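Side-chain contacts in peptidyl-tRNA hydrolase (Sulfolobus solfataricus, PDB 1XTY), which hydrolyses N-acyl-aminoacyl-tRNAs to free tRNA and an N-acyl amino acid, probably acting on peptidyl-tRNAs that drop off the ribosome during protein synthesis: residues A[12-15]-A[16-20]; A[43-46]-A[47-50]. One frame throughout, in Å; residues are numbered along the deposited sequence.

Contact 1: residues A[12-15]-A[16-20]; sequences IKMG and KGKIA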
ATOM      1  N   ILE A  12      -1.617  -9.168  17.200  1.00 34.19           N
ATOM      2  CA  ILE A  12      -2.020 -10.295  16.371  1.00 33.42           C
ATOM      3  C   ILE A  12      -0.775 -10.756  15.624  1.00 33.78           C
ATOM      4  O   ILE A  12       0.182  -9.996  15.475  1.00 34.38           O
ATOM      5  CB  ILE A  12      -3.136  -9.917  15.366  1.00 32.54           C
ATOM      6  CG1 ILE A  12      -2.707  -8.724  14.517  1.00 31.67           C
ATOM      7  CG2 ILE A  12      -4.427  -9.615  16.115  1.00 32.29           C
ATOM      8  CD1 ILE A  12      -3.761  -8.295  13.515  1.00 32.97           C
ATOM      9  N   LYS A  13      -0.782 -12.000  15.160  1.00 34.00           N
ATOM     10  CA  LYS A  13       0.373 -12.548  14.461  1.00 34.87           C
ATOM     11  C   LYS A  13       0.347 -12.321  12.955  1.00 33.83           C
ATOM     12  O   LYS A  13      -0.522 -12.839  12.248  1.00 34.05           O
ATOM     13  CB  LYS A  13       0.491 -14.046  14.747  1.00 36.83           C
ATOM     14  CG  LYS A  13       1.686 -14.711  14.085  1.00 40.86           C
ATOM     15  CD  LYS A  13       1.779 -16.178  14.478  1.00 44.27           C
ATOM     16  CE  LYS A  13       2.958 -16.859  13.804  1.00 45.72           C
ATOM     17  NZ  LYS A  13       3.105 -18.274  14.254  1.00 47.53           N
ATOM     18  N   MET A  14       1.315 -11.547  12.473  1.00 31.44           N
ATOM     19  CA  MET A  14       1.429 -11.253  11.049  1.00 30.03           C
ATOM     20  C   MET A  14       2.891 -11.202  10.618  1.00 28.73           C
ATOM     21  O   MET A  14       3.698 -10.509  11.232  1.00 28.12           O
ATOM     22  CB  MET A  14       0.774  -9.906  10.723  1.00 28.70           C
ATOM     23  CG  MET A  14      -0.714  -9.832  11.002  1.00 28.30           C
ATOM     24  SD  MET A  14      -1.431  -8.306  10.342  1.00 26.48           S
ATOM     25  CE  MET A  14      -1.034  -7.140  11.637  1.00 27.01           C
ATOM     26  N   GLY A  15       3.224 -11.939   9.561  1.00 28.65           N
ATOM     27  CA  GLY A  15       4.585 -11.925   9.053  1.00 27.58           C
ATOM     28  C   GLY A  15       4.794 -10.632   8.285  1.00 27.85           C
ATOM     29  O   GLY A  15       3.832  -9.903   8.037  1.00 26.16           O
ATOM     30  N   LYS A  16       6.029 -10.332   7.895  1.00 25.39           N
ATOM     31  CA  LYS A  16       6.274  -9.088   7.175  1.00 24.42           C
ATOM     32  C   LYS A  16       5.514  -9.022   5.850  1.00 21.89           C
ATOM     33  O   LYS A  16       5.079  -7.950   5.438  1.00 20.71           O
ATOM     34  CB  LYS A  16       7.774  -8.879   6.945  1.00 26.18           C
ATOM     35  CG  LYS A  16       8.446  -9.901   6.060  1.00 28.34           C
ATOM     36  CD  LYS A  16       9.947  -9.616   5.992  1.00 31.75           C
ATOM     37  CE  LYS A  16      10.673 -10.617   5.109  1.00 34.24           C
ATOM     38  NZ  LYS A  16      12.138 -10.339   5.050  1.00 36.89           N
ATOM     39  N   GLY A  17       5.348 -10.168   5.195  1.00 20.52           N
ATOM     40  CA  GLY A  17       4.618 -10.198   3.937  1.00 20.14           C
ATOM     41  C   GLY A  17       3.163  -9.844   4.178  1.00 19.49           C
ATOM     42  O   GLY A  17       2.550  -9.090   3.419  1.00 17.73           O
ATOM     43  N   LYS A  18       2.617 -10.391   5.259  1.00 19.54           N
ATOM     44  CA  LYS A  18       1.231 -10.155   5.652  1.00 20.11           C
ATOM     45  C   LYS A  18       1.032  -8.679   5.993  1.00 18.18           C
ATOM     46  O   LYS A  18       0.088  -8.048   5.525  1.00 16.25           O
ATOM     47  CB  LYS A  18       0.890 -11.014   6.873  1.00 23.49           C
ATOM     48  CG  LYS A  18      -0.565 -10.968   7.303  1.00 27.07           C
ATOM     49  CD  LYS A  18      -1.445 -11.704   6.312  1.00 31.12           C
ATOM     50  CE  LYS A  18      -2.864 -11.830   6.829  1.00 32.73           C
ATOM     51  NZ  LYS A  18      -3.770 -12.470   5.834  1.00 35.59           N
ATOM     52  N   ILE A  19       1.926  -8.140   6.816  1.00 16.80           N
ATOM     53  CA  ILE A  19       1.856  -6.742   7.222  1.00 17.26           C
ATOM     54  C   ILE A  19       1.869  -5.813   6.012  1.00 15.57           C
ATOM     55  O   ILE A  19       1.087  -4.864   5.938  1.00 14.90           O
ATOM     56  CB  ILE A  19       3.040  -6.358   8.150  1.00 18.89           C
ATOM     57  CG1 ILE A  19       2.875  -7.042   9.509  1.00 22.89           C
ATOM     58  CG2 ILE A  19       3.117  -4.846   8.317  1.00 18.88           C
ATOM     59  CD1 ILE A  19       3.991  -6.737  10.491  1.00 24.26           C
ATOM     60  N   ALA A  20       2.755  -6.091   5.063  1.00 14.42           N
ATOM     61  CA  ALA A  20       2.853  -5.261   3.866  1.00 12.79           C
ATOM     62  C   ALA A  20       1.536  -5.247   3.093  1.00 12.76           C
ATOM     63  O   ALA A  20       1.104  -4.202   2.609  1.00 12.69           O
ATOM     64  CB  ALA A  20       3.982  -5.762   2.973  1.00 12.70           C
TER
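Met-14 and Ile-19 make the apolar part of this turn into helix 16-35. CB of Met-14 lies 3.8 Å from CG1 of Ile-19. The ethyl branch of Ile-19 also folds back over the preceding backbone. Its CG1 is 3.4 Å from the Gly-15 O atom and its CD1 is 3.9 Å from the Met-14 O atom. With chi1 at -70°, CG1 lies beside the Ile-19 backbone N and faces the loop. Ile-19 also packs on Lys-16 of the second subunit. An alanine in place of Ile-19 would probably cost Met-14 CB its apolar neighbour, uncover the backbone O atom of Met-14 on that side and weaken the packing on the second subunit.

Lys-18 contributes the aliphatic part of its chain. Its CG packs 3.8 Å from Met-14 CB, and the two side chains cross at about a right angle. A bend at chi2 (71°) carries the rest of the lysine away from the loop. Its NZ forms a salt bridge with Asp-86, and a sulfate ion, probably from the crystallisation liquor, is bound near the side chain.

The backbone bond joining the two segments runs from Ile-19 N to Gly-15 O, 2.9 Å long and nearly straight at 170°. Gly-15 is the N-cap residue, and its carbonyl accepts the i to i+4 bond of the first turn, as is typical of a helix N-terminus following a loop.

Contact 2: residues A[43-46]-A[47-50]; sequences KEWL and NEWL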
ATOM      1  N   LYS A  43      -9.656  15.889  -1.315  1.00 17.59           N
ATOM      2  CA  LYS A  43      -9.061  15.775  -2.642  1.00 18.79           C
ATOM      3  C   LYS A  43      -7.848  16.683  -2.793  1.00 19.79           C
ATOM      4  O   LYS A  43      -6.873  16.326  -3.462  1.00 19.74           O
ATOM      5  CB  LYS A  43     -10.105  16.082  -3.720  1.00 18.34           C
ATOM      6  CG  LYS A  43     -11.155  14.990  -3.855  1.00 18.23           C
ATOM      7  CD  LYS A  43     -12.172  15.307  -4.938  1.00 23.68           C
ATOM      8  CE  LYS A  43     -13.189  14.185  -5.057  1.00 26.13           C
ATOM      9  NZ  LYS A  43     -14.286  14.522  -6.011  1.00 28.41           N
ATOM     10  N   GLU A  44      -7.900  17.854  -2.167  1.00 20.40           N
ATOM     11  CA  GLU A  44      -6.779  18.780  -2.224  1.00 20.40           C
ATOM     12  C   GLU A  44      -5.597  18.155  -1.488  1.00 18.51           C
ATOM     13  O   GLU A  44      -4.471  18.164  -1.989  1.00 16.89           O
ATOM     14  CB  GLU A  44      -7.154  20.118  -1.576  1.00 24.72           C
ATOM     15  CG  GLU A  44      -8.300  20.835  -2.272  1.00 30.79           C
ATOM     16  CD  GLU A  44      -8.702  22.123  -1.578  1.00 32.58           C
ATOM     17  OE1 GLU A  44      -8.978  22.086  -0.359  1.00 35.02           O
ATOM     18  OE2 GLU A  44      -8.749  23.173  -2.253  1.00 35.34           O
ATOM     19  N   TRP A  45      -5.853  17.604  -0.303  1.00 14.50           N
ATOM     20  CA  TRP A  45      -4.787  16.969   0.465  1.00 14.87           C
ATOM     21  C   TRP A  45      -4.199  15.782  -0.297  1.00 13.50           C
ATOM     22  O   TRP A  45      -2.991  15.556  -0.259  1.00 12.57           O
ATOM     23  CB  TRP A  45      -5.294  16.471   1.822  1.00 14.00           C
ATOM     24  CG  TRP A  45      -5.674  17.552   2.791  1.00 17.25           C
ATOM     25  CD1 TRP A  45      -5.207  18.839   2.821  1.00 16.41           C
ATOM     26  CD2 TRP A  45      -6.559  17.420   3.908  1.00 15.88           C
ATOM     27  NE1 TRP A  45      -5.751  19.514   3.892  1.00 14.24           N
ATOM     28  CE2 TRP A  45      -6.583  18.667   4.574  1.00 15.93           C
ATOM     29  CE3 TRP A  45      -7.333  16.366   4.412  1.00 17.88           C
ATOM     30  CZ2 TRP A  45      -7.353  18.889   5.721  1.00 17.12           C
ATOM     31  CZ3 TRP A  45      -8.100  16.586   5.554  1.00 18.32           C
ATOM     32  CH2 TRP A  45      -8.103  17.843   6.194  1.00 18.54           C
ATOM     33  N   LEU A  46      -5.055  15.018  -0.974  1.00 12.03           N
ATOM     34  CA  LEU A  46      -4.579  13.858  -1.730  1.00 12.60           C
ATOM     35  C   LEU A  46      -3.642  14.289  -2.861  1.00 13.35           C
ATOM     36  O   LEU A  46      -2.569  13.712  -3.045  1.00 12.94           O
ATOM     37  CB  LEU A  46      -5.766  13.071  -2.299  1.00 11.66           C
ATOM     38  CG  LEU A  46      -5.426  11.837  -3.147  1.00  9.97           C
ATOM     39  CD1 LEU A  46      -4.671  10.817  -2.309  1.00 13.11           C
ATOM     40  CD2 LEU A  46      -6.720  11.229  -3.689  1.00 13.45           C
ATOM     41  N   ASN A  47      -4.043  15.307  -3.615  1.00 16.13           N
ATOM     42  CA  ASN A  47      -3.210  15.797  -4.709  1.00 19.78           C
ATOM     43  C   ASN A  47      -1.845  16.273  -4.223  1.00 20.08           C
ATOM     44  O   ASN A  47      -0.820  15.976  -4.840  1.00 20.08           O
ATOM     45  CB  ASN A  47      -3.910  16.937  -5.446  1.00 23.96           C
ATOM     46  CG  ASN A  47      -5.092  16.460  -6.255  1.00 30.19           C
ATOM     47  OD1 ASN A  47      -4.973  15.533  -7.061  1.00 35.07           O
ATOM     48  ND2 ASN A  47      -6.243  17.091  -6.052  1.00 33.55           N
ATOM     49  N   GLU A  48      -1.832  17.018  -3.122  1.00 19.51           N
ATOM     50  CA  GLU A  48      -0.585  17.522  -2.556  1.00 18.81           C
ATOM     51  C   GLU A  48       0.285  16.362  -2.075  1.00 17.96           C
ATOM     52  O   GLU A  48       1.503  16.365  -2.250  1.00 18.00           O
ATOM     53  CB  GLU A  48      -0.878  18.452  -1.376  1.00 21.54           C
ATOM     54  CG  GLU A  48      -1.844  19.576  -1.703  1.00 25.96           C
ATOM     55  CD  GLU A  48      -2.283  20.343  -0.469  1.00 29.73           C
ATOM     56  OE1 GLU A  48      -3.460  20.758  -0.421  1.00 31.38           O
ATOM     57  OE2 GLU A  48      -1.456  20.539   0.444  1.00 31.95           O
ATOM     58  N   TRP A  49      -0.354  15.375  -1.456  1.00 15.35           N
ATOM     59  CA  TRP A  49       0.352  14.212  -0.937  1.00 14.42           C
ATOM     60  C   TRP A  49       1.090  13.499  -2.064  1.00 15.77           C
ATOM     61  O   TRP A  49       2.245  13.107  -1.911  1.00 16.07           O
ATOM     62  CB  TRP A  49      -0.649  13.265  -0.283  1.00 14.54           C
ATOM     63  CG  TRP A  49      -0.052  12.032   0.310  1.00 12.65           C
ATOM     64  CD1 TRP A  49       0.829  11.960   1.354  1.00 11.11           C
ATOM     65  CD2 TRP A  49      -0.353  10.683  -0.057  1.00 12.29           C
ATOM     66  NE1 TRP A  49       1.089  10.646   1.663  1.00 11.80           N
ATOM     67  CE2 TRP A  49       0.377   9.840   0.812  1.00 11.37           C
ATOM     68  CE3 TRP A  49      -1.173  10.101  -1.037  1.00 11.07           C
ATOM     69  CZ2 TRP A  49       0.312   8.442   0.734  1.00 12.66           C
ATOM     70  CZ3 TRP A  49      -1.240   8.711  -1.115  1.00 13.31           C
ATOM     71  CH2 TRP A  49      -0.500   7.897  -0.232  1.00 12.79           C
ATOM     72  N   LEU A  50       0.416  13.330  -3.193  1.00 14.80           N
ATOM     73  CA  LEU A  50       1.029  12.667  -4.332  1.00 18.14           C
ATOM     74  C   LEU A  50       2.209  13.496  -4.844  1.00 20.46           C
ATOM     75  O   LEU A  50       3.259  12.950  -5.173  1.00 20.00           O
ATOM     76  CB  LEU A  50      -0.010  12.459  -5.435  1.00 16.35           C
ATOM     77  CG  LEU A  50      -1.139  11.482  -5.070  1.00 17.24           C
ATOM     78  CD1 LEU A  50      -2.254  11.568  -6.099  1.00 17.88           C
ATOM     79  CD2 LEU A  50      -0.591  10.059  -4.982  1.00 15.40           C
TER
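Leu-46 and Trp-49 both have CG anti to the backbone N (chi1 179° and -179°), and this brings their ends together on one side of helix 40-51. CD1 of Leu-46 meets the six-membered part of the indole, 3.8 Å from Trp-49 CE3. CG of Leu-50 instead lies beside its own backbone N. Its branch turns back along the helix, with CG 3.3 Å from Leu-46 O and CD1 4.3 Å from Leu-46 CG.

Glu-48 runs back toward the preceding turn, extended beyond CG. Its CG is 3.0 Å from Glu-44 O, a close approach. Its OE1 reaches the edge of the Trp-45 indole, near the ring plane, 4.2 Å from CD1. The carboxylate and ring planes are 74° apart. OE1 of Glu-44 and OE1 of Glu-48 stay 5.7 Å apart, so these like charges are not in contact.

The backbone supplies four successive bonds, from the N atoms of Asn-47, Glu-48, Trp-49 and Leu-50 to the O atoms of the residues four places earlier. The first, Asn-47 N to Lys-43 O, is 3.0 Å long.

Leu-46 and Trp-49 also pack on Val-31 of helix 16-35 and Pro-104 of strand 97-106, and Trp-49 NE1 is hydrogen-bonded to Pro-55 O. Trp-49 touches Val-28 of the second subunit. This is an amphipathic alpha-helix, with its apolar side set against the sheet and helix 16-35.

Contact 1 lies at the surface and contact 2 is partly buried, on opposite sides of the chain's centre. Their centres are about 28 Å apart and they do not touch. Each belongs to a different helix: contact 1 starts helix 16-35, and contact 2 lies within helix 40-51, which follows it in the chain. Residues later in helix 16-35 meet contact 2, so this long helix joins the two regions. Their chemistry differs accordingly. Contact 1 has a backbone bond from the first turn of the helix to the residue before it, and a lysine paired with Asp-86. Contact 2 has four regular helix bonds and larger apolar groups facing the interior. Both also pack against the second subunit of the homodimer.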